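Local coordinates for protein 6-phosphofructokinase subunit beta (Saccharomyces cerevisiae, PDB 3O8O) that catalyses the ATP-dependent phosphorylation of fructose 6-phosphate to fructose 1,6-bisphosphate, the first committing step of glycolysis, and is allosterically regulated, at residues 149-154 with 162-167; 168-173 with 202-207; 194-199 with 288-293; 265-270 with 281-286. One frame throughout, in Å; residues are numbered along the deposited sequence.

Contact 1 (149-154 with 162-167)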
loop_
_atom_site.group_PDB
_atom_site.type_symbol
_atom_site.label_atom_id
_atom_site.label_comp_id
_atom_site.label_asym_id
_atom_site.label_seq_id
_atom_site.Cartn_x
_atom_site.Cartn_y
_atom_site.Cartn_z
ATOM N N GLY B 149 -32.356 27.020 32.182
ATOM C CA GLY B 149 -31.531 26.287 33.102
ATOM C C GLY B 149 -30.891 25.090 32.462
ATOM O O GLY B 149 -31.433 24.481 31.518
ATOM N N THR B 150 -29.715 24.769 32.988
ATOM C CA THR B 150 -28.916 23.642 32.538
ATOM C C THR B 150 -28.441 23.060 33.866
ATOM O O THR B 150 -27.698 23.713 34.614
ATOM C CB THR B 150 -27.727 24.136 31.633
ATOM O OG1 THR B 150 -28.000 23.835 30.253
ATOM C CG2 THR B 150 -26.440 23.491 32.033
ATOM N N VAL B 151 -28.907 21.850 34.177
ATOM C CA VAL B 151 -28.551 21.217 35.445
ATOM C C VAL B 151 -27.274 20.397 35.403
ATOM O O VAL B 151 -27.174 19.373 34.725
ATOM C CB VAL B 151 -29.744 20.352 36.021
ATOM C CG1 VAL B 151 -30.371 19.528 34.926
ATOM C CG2 VAL B 151 -29.268 19.454 37.148
ATOM N N GLY B 152 -26.289 20.887 36.141
ATOM C CA GLY B 152 -25.016 20.215 36.223
ATOM C C GLY B 152 -24.781 19.806 37.658
ATOM O O GLY B 152 -24.772 20.633 38.569
ATOM N N SER B 153 -24.586 18.512 37.864
ATOM C CA SER B 153 -24.341 17.993 39.199
ATOM C C SER B 153 -23.904 16.541 39.125
ATOM O O SER B 153 -24.426 15.782 38.310
ATOM C CB SER B 153 -25.614 18.105 40.026
ATOM O OG SER B 153 -25.384 17.635 41.333
ATOM N N ILE B 154 -22.949 16.150 39.962
ATOM C CA ILE B 154 -22.509 14.759 39.938
ATOM C C ILE B 154 -23.491 13.803 40.614
ATOM O O ILE B 154 -23.404 12.585 40.402
ATOM C CB ILE B 154 -21.124 14.542 40.620
ATOM C CG1 ILE B 154 -21.144 15.031 42.061
ATOM C CG2 ILE B 154 -20.049 15.244 39.854
ATOM C CD1 ILE B 154 -19.881 14.664 42.820
ATOM N N ASP B 162 -32.903 12.372 33.300
ATOM C CA ASP B 162 -32.278 11.090 33.598
ATOM C C ASP B 162 -30.819 11.221 34.033
ATOM O O ASP B 162 -30.336 10.468 34.898
ATOM C CB ASP B 162 -32.375 10.177 32.387
ATOM C CG ASP B 162 -33.789 9.735 32.120
ATOM O OD1 ASP B 162 -34.491 9.441 33.114
ATOM O OD2 ASP B 162 -34.194 9.671 30.934
ATOM N N ALA B 163 -30.116 12.187 33.446
ATOM C CA ALA B 163 -28.710 12.379 33.772
ATOM C C ALA B 163 -28.313 13.828 33.952
ATOM O O ALA B 163 -28.516 14.637 33.065
ATOM C CB ALA B 163 -27.851 11.752 32.691
ATOM N N THR B 164 -27.762 14.167 35.107
ATOM C CA THR B 164 -27.315 15.536 35.305
ATOM C C THR B 164 -25.923 15.593 34.703
ATOM O O THR B 164 -25.191 14.599 34.705
ATOM C CB THR B 164 -27.229 15.921 36.797
ATOM O OG1 THR B 164 -26.593 14.871 37.537
ATOM C CG2 THR B 164 -28.623 16.188 37.352
ATOM N N ILE B 165 -25.549 16.742 34.170
ATOM C CA ILE B 165 -24.228 16.848 33.580
ATOM C C ILE B 165 -23.230 16.582 34.699
ATOM O O ILE B 165 -23.309 17.200 35.752
ATOM C CB ILE B 165 -23.973 18.265 32.996
ATOM C CG1 ILE B 165 -24.976 18.564 31.885
ATOM C CG2 ILE B 165 -22.566 18.353 32.435
ATOM C CD1 ILE B 165 -24.870 19.972 31.335
ATOM N N GLY B 166 -22.309 15.652 34.479
ATOM C CA GLY B 166 -21.303 15.356 35.490
ATOM C C GLY B 166 -21.531 14.069 36.262
ATOM O O GLY B 166 -20.606 13.521 36.871
ATOM N N ALA B 167 -22.765 13.578 36.237
ATOM C CA ALA B 167 -23.104 12.358 36.950
ATOM C C ALA B 167 -22.203 11.199 36.551
ATOM O O ALA B 167 -21.449 10.673 37.373
ATOM C CB ALA B 167 -24.541 12.008 36.693
#
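Val151 and Ser153 hold the backbone of Ile165 between them. Ile165 N donates to Val151 O at 3.1 Å. Ser153 N donates to Ile165 O at 2.8 Å, more bent (136° at the hydrogen). The two bonds flank Gly152 and make a single beta bridge between Gly152 and Ile165. A third bond comes from a side chain: Thr164 OG1 donates to Ser153 O. Its modelled length is too short to be trusted. Thr164 chi1 of 45° sets OG1 between the backbone N and the carbonyl carbon. Weaker CA-H...O contacts run from Gly152 CA to Ile165 O and from Ala167 CA to Ile154 O.

The apolar contacts are small. Thr150 CG2 meets Ile165 CD1 at 3.9 Å, and Val151 CG2 lies against Thr164 CG2. Ile154 CG2 also packs on the carbonyl Gly166 O.

Residues 164-167 form a type II turn, and Gly166 is the N-cap of helix 167-187. Asp299 OD1 accepts from Gly166 N. Ser153 and Ile154 belong to the fructose 6-phosphate site, and the bound sugar touches Ile154. Paired, buried backbone polar atoms thus tie the loop of these two residues to the start of helix 167-187.

Contact 2 (168-173 with 202-207); sequences YSALDR and GWLALL
Trp203 reaches Tyr168 with CG anti to its backbone N (chi1 -175°), while Tyr168 CG is anti to its own carbonyl carbon. The two rings then meet in a T-shaped (edge-to-face) stack between two helices of the N-terminal catalytic phosphofructokinase domain. Helix 167-187 and helix 203-212 are the elements joined. Their short segments approach to 9.8 Å between axes and cross at -49°.

In the stack the edge of the indole six-membered ring points at the face of the tyrosine. The planes are at 90° and the ring centroids are 4.9 Å apart. Trp203 CH2 and CZ2 do the touching. CH2 lies over one face of the tyrosine ring, offset toward its rim. The phenol also makes an edge-to-face pair with Tyr298.

The rest is aliphatic. Leu204 CD2 packs on the backbone of Leu171, 3.6 Å from Leu171 N, and on Ala170 CB at 3.9 Å. Leu171 points its two methyl groups at Leu207, crossing it at about a right angle. Leu171 CD2 also comes to 4.0 Å from Trp203 CH2. No hydrogen bond links the two segments, so shape and apolar contact carry the joint.

Both helices also meet the second half of the chain, since Tyr168, Leu171 and Leu207 touch helix 669-688. Ala170 touches Ile154 of the fructose 6-phosphate site. Within the second helix, Leu207 CD2 lies over one face of the Trp203 ring. Across the contact, Leu207 CB sits 3.7 Å from Leu171 CD2.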
loop_
_atom_site.group_PDB
_atom_site.type_symbol
_atom_site.label_atom_id
_atom_site.label_comp_id
_atom_site.label_asym_id
_atom_site.label_seq_id
_atom_site.Cartn_x
_atom_site.Cartn_y
_atom_site.Cartn_z
ATOM N N TYR B 168 -22.282 10.796 35.291
ATOM C CA TYR B 168 -21.457 9.693 34.824
ATOM C C TYR B 168 -19.954 9.907 34.978
ATOM O O TYR B 168 -19.202 8.942 35.114
ATOM C CB TYR B 168 -21.795 9.375 33.385
ATOM C CG TYR B 168 -23.093 8.640 33.276
ATOM C CD1 TYR B 168 -24.249 9.269 32.808
ATOM C CD2 TYR B 168 -23.163 7.299 33.624
ATOM C CE1 TYR B 168 -25.439 8.567 32.682
ATOM C CE2 TYR B 168 -24.331 6.586 33.506
ATOM C CZ TYR B 168 -25.474 7.214 33.032
ATOM O OH TYR B 168 -26.647 6.478 32.900
ATOM N N SER B 169 -19.507 11.158 34.953
ATOM C CA SER B 169 -18.090 11.435 35.129
ATOM C C SER B 169 -17.740 11.080 36.571
ATOM O O SER B 169 -16.718 10.456 36.848
ATOM C CB SER B 169 -17.777 12.913 34.866
ATOM O OG SER B 169 -17.931 13.245 33.497
ATOM N N ALA B 170 -18.595 11.488 37.497
ATOM C CA ALA B 170 -18.371 11.174 38.892
ATOM C C ALA B 170 -18.360 9.645 39.031
ATOM O O ALA B 170 -17.483 9.081 39.693
ATOM C CB ALA B 170 -19.465 11.769 39.717
ATOM N N LEU B 171 -19.321 8.979 38.388
ATOM C CA LEU B 171 -19.399 7.520 38.448
ATOM C C LEU B 171 -18.106 6.876 37.962
ATOM O O LEU B 171 -17.685 5.859 38.499
ATOM C CB LEU B 171 -20.576 7.004 37.612
ATOM C CG LEU B 171 -20.674 5.471 37.435
ATOM C CD1 LEU B 171 -20.791 4.810 38.795
ATOM C CD2 LEU B 171 -21.877 5.108 36.524
ATOM N N ASP B 172 -17.496 7.468 36.928
ATOM C CA ASP B 172 -16.223 6.999 36.353
ATOM C C ASP B 172 -15.126 7.145 37.411
ATOM O O ASP B 172 -14.353 6.232 37.674
ATOM C CB ASP B 172 -15.865 7.855 35.124
ATOM C CG ASP B 172 -14.596 7.388 34.420
ATOM O OD1 ASP B 172 -14.646 6.390 33.654
ATOM O OD2 ASP B 172 -13.547 8.030 34.646
ATOM N N ARG B 173 -15.069 8.315 38.018
ATOM C CA ARG B 173 -14.086 8.554 39.044
ATOM C C ARG B 173 -14.202 7.529 40.161
ATOM O O ARG B 173 -13.195 7.011 40.645
ATOM C CB ARG B 173 -14.256 9.970 39.603
ATOM C CG ARG B 173 -13.040 10.837 39.370
ATOM C CD ARG B 173 -12.675 10.849 37.886
ATOM N NE ARG B 173 -13.289 11.975 37.192
ATOM C CZ ARG B 173 -13.609 11.971 35.904
ATOM N NH1 ARG B 173 -13.382 10.892 35.171
ATOM N NH2 ARG B 173 -14.136 13.051 35.348
ATOM N N GLY B 202 -28.760 8.223 45.776
ATOM C CA GLY B 202 -27.921 7.044 45.840
ATOM C C GLY B 202 -27.595 6.495 44.468
ATOM O O GLY B 202 -27.113 5.363 44.333
ATOM N N TRP B 203 -27.853 7.305 43.444
ATOM C CA TRP B 203 -27.588 6.916 42.062
ATOM C C TRP B 203 -26.131 6.496 41.849
ATOM O O TRP B 203 -25.862 5.495 41.185
ATOM C CB TRP B 203 -27.920 8.065 41.111
ATOM C CG TRP B 203 -27.782 7.652 39.696
ATOM C CD1 TRP B 203 -28.686 6.946 38.949
ATOM C CD2 TRP B 203 -26.644 7.855 38.867
ATOM N NE1 TRP B 203 -28.174 6.695 37.701
ATOM C CE2 TRP B 203 -26.920 7.245 37.623
ATOM C CE3 TRP B 203 -25.413 8.488 39.053
ATOM C CZ2 TRP B 203 -26.009 7.258 36.568
ATOM C CZ3 TRP B 203 -24.510 8.496 38.008
ATOM C CH2 TRP B 203 -24.813 7.886 36.776
ATOM N N LEU B 204 -25.203 7.277 42.403
ATOM C CA LEU B 204 -23.780 6.989 42.309
ATOM C C LEU B 204 -23.380 5.708 43.031
ATOM O O LEU B 204 -22.635 4.887 42.476
ATOM C CB LEU B 204 -22.959 8.143 42.863
ATOM C CG LEU B 204 -22.839 9.370 41.960
ATOM C CD1 LEU B 204 -22.147 10.494 42.725
ATOM C CD2 LEU B 204 -22.062 9.029 40.697
ATOM N N ALA B 205 -23.858 5.527 44.261
ATOM C CA ALA B 205 -23.529 4.321 45.026
ATOM C C ALA B 205 -24.083 3.058 44.348
ATOM O O ALA B 205 -23.400 2.047 44.248
ATOM C CB ALA B 205 -24.071 4.438 46.447
ATOM N N LEU B 206 -25.321 3.125 43.878
ATOM C CA LEU B 206 -25.942 1.986 43.214
ATOM C C LEU B 206 -25.167 1.564 41.950
ATOM O O LEU B 206 -24.636 0.436 41.891
ATOM C CB LEU B 206 -27.392 2.334 42.870
ATOM C CG LEU B 206 -28.223 1.458 41.924
ATOM C CD1 LEU B 206 -28.329 0.006 42.416
ATOM C CD2 LEU B 206 -29.603 2.090 41.814
ATOM N N LEU B 207 -25.098 2.463 40.952
ATOM C CA LEU B 207 -24.386 2.209 39.692
ATOM C C LEU B 207 -22.972 1.735 39.962
ATOM O O LEU B 207 -22.486 0.814 39.306
ATOM C CB LEU B 207 -24.319 3.470 38.842
ATOM C CG LEU B 207 -25.457 3.831 37.852
ATOM C CD1 LEU B 207 -25.619 2.751 36.755
ATOM C CD2 LEU B 207 -26.758 4.036 38.605
#

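Contact 3 (194-199 with 288-293). With F6P (6-O-phosphono-beta-D-fructofuranose), chain K.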
loop_
_atom_site.group_PDB
_atom_site.type_symbol
_atom_site.label_atom_id
_atom_site.label_comp_id
_atom_site.label_asym_id
_atom_site.label_seq_id
_atom_site.Cartn_x
_atom_site.Cartn_y
_atom_site.Cartn_z
ATOM N N VAL B 194 -16.348 1.799 51.178
ATOM C CA VAL B 194 -16.063 2.992 50.403
ATOM C C VAL B 194 -17.183 4.015 50.499
ATOM O O VAL B 194 -18.289 3.779 50.029
ATOM C CB VAL B 194 -15.828 2.638 48.917
ATOM C CG1 VAL B 194 -15.297 3.851 48.175
ATOM C CG2 VAL B 194 -14.851 1.475 48.802
ATOM N N GLU B 195 -16.885 5.149 51.123
ATOM C CA GLU B 195 -17.865 6.218 51.256
ATOM C C GLU B 195 -17.903 7.068 49.979
ATOM O O GLU B 195 -16.927 7.712 49.604
ATOM C CB GLU B 195 -17.524 7.110 52.436
ATOM C CG GLU B 195 -18.697 7.967 52.850
ATOM C CD GLU B 195 -18.249 9.225 53.548
ATOM O OE1 GLU B 195 -17.301 9.112 54.376
ATOM O OE2 GLU B 195 -18.840 10.305 53.266
ATOM N N VAL B 196 -19.061 7.081 49.343
ATOM C CA VAL B 196 -19.261 7.792 48.092
ATOM C C VAL B 196 -20.186 9.015 48.184
ATOM O O VAL B 196 -21.071 9.066 49.022
ATOM C CB VAL B 196 -19.800 6.788 47.053
ATOM C CG1 VAL B 196 -20.992 7.378 46.301
ATOM C CG2 VAL B 196 -18.659 6.367 46.131
ATOM N N MET B 197 -19.982 9.991 47.305
ATOM C CA MET B 197 -20.799 11.198 47.312
ATOM C C MET B 197 -22.198 10.962 46.788
ATOM O O MET B 197 -22.602 9.820 46.562
ATOM C CB MET B 197 -20.153 12.306 46.479
ATOM C CG MET B 197 -18.856 12.834 47.033
ATOM S SD MET B 197 -18.508 14.417 46.320
ATOM C CE MET B 197 -17.336 15.105 47.475
ATOM N N GLY B 198 -22.929 12.056 46.589
ATOM C CA GLY B 198 -24.279 11.955 46.077
ATOM C C GLY B 198 -25.287 12.722 46.907
ATOM O O GLY B 198 -26.480 12.757 46.586
ATOM N N ARG B 199 -24.818 13.345 47.983
ATOM C CA ARG B 199 -25.711 14.106 48.844
ATOM C C ARG B 199 -26.814 13.181 49.366
ATOM O O ARG B 199 -26.555 12.271 50.159
ATOM C CB ARG B 199 -26.324 15.252 48.049
ATOM C CG ARG B 199 -27.069 16.260 48.873
ATOM C CD ARG B 199 -27.548 17.415 47.992
ATOM N NE ARG B 199 -26.463 18.219 47.427
ATOM C CZ ARG B 199 -25.801 19.160 48.101
ATOM N NH1 ARG B 199 -26.115 19.416 49.361
ATOM N NH2 ARG B 199 -24.815 19.851 47.533
ATOM N N HIS B 288 -13.882 14.686 47.165
ATOM C CA HIS B 288 -13.938 15.429 45.910
ATOM C C HIS B 288 -13.268 14.909 44.635
ATOM O O HIS B 288 -13.489 15.483 43.572
ATOM C CB HIS B 288 -13.487 16.866 46.163
ATOM C CG HIS B 288 -14.327 17.582 47.169
ATOM N ND1 HIS B 288 -14.219 17.354 48.523
ATOM C CD2 HIS B 288 -15.327 18.483 47.016
ATOM C CE1 HIS B 288 -15.117 18.084 49.159
ATOM N NE2 HIS B 288 -15.803 18.777 48.268
ATOM N N VAL B 289 -12.458 13.853 44.696
ATOM C CA VAL B 289 -11.870 13.383 43.444
ATOM C C VAL B 289 -13.067 13.040 42.566
ATOM O O VAL B 289 -12.961 12.952 41.353
ATOM C CB VAL B 289 -10.979 12.100 43.593
ATOM C CG1 VAL B 289 -9.985 12.248 44.736
ATOM C CG2 VAL B 289 -11.840 10.880 43.757
ATOM N N GLN B 290 -14.217 12.850 43.197
ATOM C CA GLN B 290 -15.426 12.521 42.465
ATOM C C GLN B 290 -15.923 13.744 41.702
ATOM O O GLN B 290 -16.698 13.626 40.750
ATOM C CB GLN B 290 -16.503 12.027 43.431
ATOM C CG GLN B 290 -16.091 10.804 44.235
ATOM C CD GLN B 290 -17.084 10.461 45.329
ATOM O OE1 GLN B 290 -18.152 9.890 45.073
ATOM N NE2 GLN B 290 -16.739 10.820 46.560
ATOM N N ARG B 291 -15.462 14.918 42.117
ATOM C CA ARG B 291 -15.868 16.173 41.496
ATOM C C ARG B 291 -14.892 16.639 40.426
ATOM O O ARG B 291 -15.256 17.418 39.548
ATOM C CB ARG B 291 -16.001 17.251 42.575
ATOM C CG ARG B 291 -17.198 17.052 43.475
ATOM C CD ARG B 291 -18.450 17.626 42.833
ATOM N NE ARG B 291 -18.436 19.079 42.909
ATOM C CZ ARG B 291 -18.525 19.748 44.051
ATOM N NH1 ARG B 291 -18.645 19.083 45.198
ATOM N NH2 ARG B 291 -18.460 21.073 44.054
ATOM N N GLY B 292 -13.655 16.156 40.509
ATOM C CA GLY B 292 -12.627 16.536 39.558
ATOM C C GLY B 292 -12.555 15.692 38.300
ATOM O O GLY B 292 -13.467 14.910 37.987
ATOM N N GLY B 293 -11.455 15.850 37.570
ATOM C CA GLY B 293 -11.306 15.106 36.341
ATOM C C GLY B 293 -12.021 15.757 35.169
ATOM O O GLY B 293 -12.906 16.596 35.337
HETATM O O1 F6P K . -23.199 19.369 44.827
HETATM C C1 F6P K . -23.448 18.169 45.557
HETATM C C2 F6P K . -22.145 17.678 46.191
HETATM O O2 F6P K . -21.158 17.392 45.209
HETATM C C3 F6P K . -22.355 16.414 47.022
HETATM O O3 F6P K . -22.193 15.220 46.247
HETATM C C4 F6P K . -21.311 16.631 48.161
HETATM O O4 F6P K . -21.633 15.896 49.346
HETATM C C5 F6P K . -21.362 18.180 48.335
HETATM O O5 F6P K . -21.605 18.672 47.018
HETATM C C6 F6P K . -20.035 18.790 48.723
HETATM O O6 F6P K . -20.281 20.195 48.822
HETATM P P F6P K . -18.908 20.969 49.141
HETATM O O1P F6P K . -17.985 20.770 47.996
HETATM O O2P F6P K . -19.209 22.543 49.283
HETATM O O3P F6P K . -18.210 20.385 50.489
#
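Met197 CE lies over the centre of one face of the His288 ring, 3.8 Å from its centroid and 5° off the normal, a CH-pi contact. At the edge of the same ring is the phosphate of fructose 6-phosphate (chain K). His288 NE2 donates to its O1P at 3.0 Å, and Arg291 NH1 adds a weak bond to that oxygen. The Arg199 guanidinium has the sugar O1 at its edge, in plane. An aromatic side chain of a neighbouring subunit packs edge-to-face with His288.

The other flat group is the amide of Gln290. Its OE1 takes Met197 N on a lone pair, at 2.9 Å with an N-H...O angle of 167°. Its NE2 donates to Gly287 O, so both ends of the amide are held. Gly198 N donates to the sugar O3 at 3.3 Å. An alanine at Gln290 would probably leave Met197 N and Gly287 O without these partners and set the backbone at Met197, next to Gly198, freer to move.

This is the fructose 6-phosphate pocket, completed by Glu254 and Asp155 and by residues of a neighbouring subunit. Asp14 forms a salt bridge with Arg291 NH2. Residues 197-199, which line the pocket, follow directly on strand 191-196, an inner strand of a parallel four-stranded sheet. The 3-10 turn at 288-290 follows strand 281-285, its neighbour. Ile174 of helix 167-187 packs against both Val196 and Gln290.

Contact 4 (265-270 with 281-286). With F6P (6-O-phosphono-beta-D-fructofuranose), chain I.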
loop_
_atom_site.group_PDB
_atom_site.type_symbol
_atom_site.label_atom_id
_atom_site.label_comp_id
_atom_site.label_asym_id
_atom_site.label_seq_id
_atom_site.Cartn_x
_atom_site.Cartn_y
_atom_site.Cartn_z
ATOM N N SER B 265 -23.655 5.491 58.880
ATOM C CA SER B 265 -22.322 5.943 58.515
ATOM C C SER B 265 -21.388 4.814 58.125
ATOM O O SER B 265 -21.648 3.646 58.424
ATOM C CB SER B 265 -21.679 6.665 59.691
ATOM O OG SER B 265 -20.854 5.769 60.444
ATOM N N PRO B 266 -20.275 5.152 57.450
ATOM C CA PRO B 266 -19.300 4.147 57.035
ATOM C C PRO B 266 -18.803 3.455 58.297
ATOM O O PRO B 266 -18.630 2.234 58.327
ATOM C CB PRO B 266 -18.214 4.985 56.374
ATOM C CG PRO B 266 -19.004 6.056 55.744
ATOM C CD PRO B 266 -19.953 6.454 56.842
ATOM N N SER B 267 -18.583 4.250 59.340
ATOM C CA SER B 267 -18.118 3.705 60.598
ATOM C C SER B 267 -19.098 2.641 61.028
ATOM O O SER B 267 -18.718 1.506 61.336
ATOM C CB SER B 267 -18.059 4.795 61.648
ATOM O OG SER B 267 -17.238 5.839 61.182
ATOM N N ASP B 268 -20.370 3.014 61.037
ATOM C CA ASP B 268 -21.417 2.085 61.433
ATOM C C ASP B 268 -21.248 0.735 60.745
ATOM O O ASP B 268 -21.356 -0.325 61.375
ATOM C CB ASP B 268 -22.801 2.667 61.114
ATOM C CG ASP B 268 -23.094 3.948 61.895
ATOM O OD1 ASP B 268 -22.517 4.133 63.003
ATOM O OD2 ASP B 268 -23.918 4.760 61.402
ATOM N N VAL B 269 -20.962 0.773 59.450
ATOM C CA VAL B 269 -20.786 -0.458 58.682
ATOM C C VAL B 269 -19.432 -1.131 58.947
ATOM O O VAL B 269 -19.327 -2.362 58.926
ATOM C CB VAL B 269 -20.950 -0.191 57.169
ATOM C CG1 VAL B 269 -21.057 -1.500 56.419
ATOM C CG2 VAL B 269 -22.200 0.661 56.926
ATOM N N HIS B 270 -18.407 -0.318 59.203
ATOM C CA HIS B 270 -17.061 -0.814 59.494
ATOM C C HIS B 270 -17.110 -1.677 60.741
ATOM O O HIS B 270 -16.690 -2.839 60.713
ATOM C CB HIS B 270 -16.096 0.364 59.703
ATOM C CG HIS B 270 -14.743 -0.035 60.208
ATOM N ND1 HIS B 270 -14.412 -0.020 61.545
ATOM C CD2 HIS B 270 -13.645 -0.482 59.557
ATOM C CE1 HIS B 270 -13.169 -0.442 61.695
ATOM N NE2 HIS B 270 -12.682 -0.729 60.503
ATOM N N THR B 281 -11.000 -4.664 58.201
ATOM C CA THR B 281 -11.743 -3.665 57.461
ATOM C C THR B 281 -11.133 -2.279 57.508
ATOM O O THR B 281 -10.501 -1.901 58.489
ATOM C CB THR B 281 -13.183 -3.606 57.964
ATOM O OG1 THR B 281 -13.801 -4.885 57.756
ATOM C CG2 THR B 281 -13.973 -2.539 57.230
ATOM N N ARG B 282 -11.310 -1.547 56.411
ATOM C CA ARG B 282 -10.808 -0.187 56.267
ATOM C C ARG B 282 -11.902 0.651 55.618
ATOM O O ARG B 282 -12.712 0.133 54.824
ATOM C CB ARG B 282 -9.565 -0.161 55.381
ATOM C CG ARG B 282 -8.368 -0.871 55.942
ATOM C CD ARG B 282 -7.834 -0.127 57.127
ATOM N NE ARG B 282 -6.631 -0.764 57.631
ATOM C CZ ARG B 282 -6.602 -1.999 58.121
ATOM N NH1 ARG B 282 -7.720 -2.717 58.170
ATOM N NH2 ARG B 282 -5.458 -2.522 58.551
ATOM N N ILE B 283 -11.922 1.937 55.968
ATOM C CA ILE B 283 -12.899 2.872 55.417
ATOM C C ILE B 283 -12.186 3.788 54.443
ATOM O O ILE B 283 -11.088 4.262 54.714
ATOM C CB ILE B 283 -13.557 3.743 56.519
ATOM C CG1 ILE B 283 -14.531 2.898 57.352
ATOM C CG2 ILE B 283 -14.292 4.922 55.891
ATOM C CD1 ILE B 283 -15.245 3.693 58.456
ATOM N N THR B 284 -12.815 4.031 53.304
ATOM C CA THR B 284 -12.240 4.895 52.288
ATOM C C THR B 284 -13.226 5.992 51.931
ATOM O O THR B 284 -14.364 5.703 51.557
ATOM C CB THR B 284 -11.952 4.119 51.000
ATOM O OG1 THR B 284 -11.121 2.986 51.279
ATOM C CG2 THR B 284 -11.245 5.002 50.029
ATOM N N THR B 285 -12.824 7.250 52.057
ATOM C CA THR B 285 -13.744 8.303 51.665
ATOM C C THR B 285 -13.151 9.047 50.473
ATOM O O THR B 285 -12.253 9.884 50.609
ATOM C CB THR B 285 -14.037 9.262 52.817
ATOM O OG1 THR B 285 -14.664 8.536 53.880
ATOM C CG2 THR B 285 -14.996 10.345 52.364
ATOM N N LEU B 286 -13.662 8.709 49.296
ATOM C CA LEU B 286 -13.209 9.291 48.049
ATOM C C LEU B 286 -13.225 10.812 48.064
ATOM O O LEU B 286 -12.286 11.458 47.593
ATOM C CB LEU B 286 -14.066 8.758 46.903
ATOM C CG LEU B 286 -14.089 7.227 46.795
ATOM C CD1 LEU B 286 -14.657 6.811 45.404
ATOM C CD2 LEU B 286 -12.664 6.671 47.002
HETATM O O1 F6P I . 3.211 -0.139 53.517
HETATM C C1 F6P I . 3.102 1.090 54.198
HETATM C C2 F6P I . 1.659 1.596 54.171
HETATM O O2 F6P I . 1.184 1.704 52.822
HETATM C C3 F6P I . 1.614 2.956 54.916
HETATM O O3 F6P I . 1.619 4.086 54.030
HETATM C C4 F6P I . 0.326 2.854 55.757
HETATM O O4 F6P I . 0.405 3.660 56.937
HETATM C C5 F6P I . 0.233 1.330 56.040
HETATM O O5 F6P I . 0.821 0.688 54.888
HETATM C C6 F6P I . -1.227 0.891 56.196
HETATM O O6 F6P I . -1.277 -0.519 56.453
HETATM P P F6P I . -2.830 -0.943 56.594
HETATM O O1P F6P I . -3.973 -0.194 56.016
HETATM O O2P F6P I . -3.106 -2.498 56.900
HETATM O O3P F6P I . -2.629 -1.471 55.090
#
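Pro266 CB meets Ile283 CD1 at 3.8 Å, just after Ser265 caps helix 266-275. Ser265 and Asp268 form a capping box: Asp268 N donates to Ser265 OG, and Ser265 N to Asp268 OD2. The same isoleucine methyl reaches the backbone of the next residue, with Ile283 CD1 3.5 Å from Ser267 N. An extended chi2 (-179°) carries Ile283 CD1 outward to the helix. His270 CB also touches Ile283 CD1, at 3.7 Å. His270 NE2 donates to Thr281 O at 3.2 Å. The oxygen lies in the plane of the imidazole, but NE2 stands above the carbonyl plane of Thr281.

Arg282 NH1 reaches Thr281 O at 2.9 Å from the opposite face of that plane, so this oxygen is gripped from both sides. NH1 also pairs with Asp280. Arg282 NE and NH2 make weak bonds to phosphate oxygens of fructose 6-phosphate (chain I), a site shared with the alpha subunit, to which Arg190 of this chain also contributes. An alanine at Arg282 would probably leave the phosphate short of a positive partner, Asp280 without this salt bridge and Thr281 O with one of its two donors lost.

Helix segment 266-270 runs nearly antiparallel to strand 281-285 (164°), with 8.8 Å between their axes. The strand is an outer one in this chain's parallel four-stranded sheet. Its neighbour there is strand 191-196, paired through the backbones of Arg282 and Thr284.

Contacts 1, 2 and 3 are buried, and contact 4 lies at the surface. Contact 1 relies on backbone bonds, contact 2 on apolar and aromatic packing. Contact 3 mixes a hydrogen bond to a glutamine side chain with ligand binding, and contact 4 combines the packing of one isoleucine with a carbonyl oxygen that takes two donors. Helix 167-187 begins at the last residue of contact 1 and carries one side of contact 2. Ile154 touches Ala170 of contact 2 and Met197 and Arg291 of contact 3. Arg173 of contact 2 reaches Gly292 O in contact 3. Contacts 3 and 4 share one sheet through strands 191-196 and 281-285, yet each meets a different fructose 6-phosphate molecule.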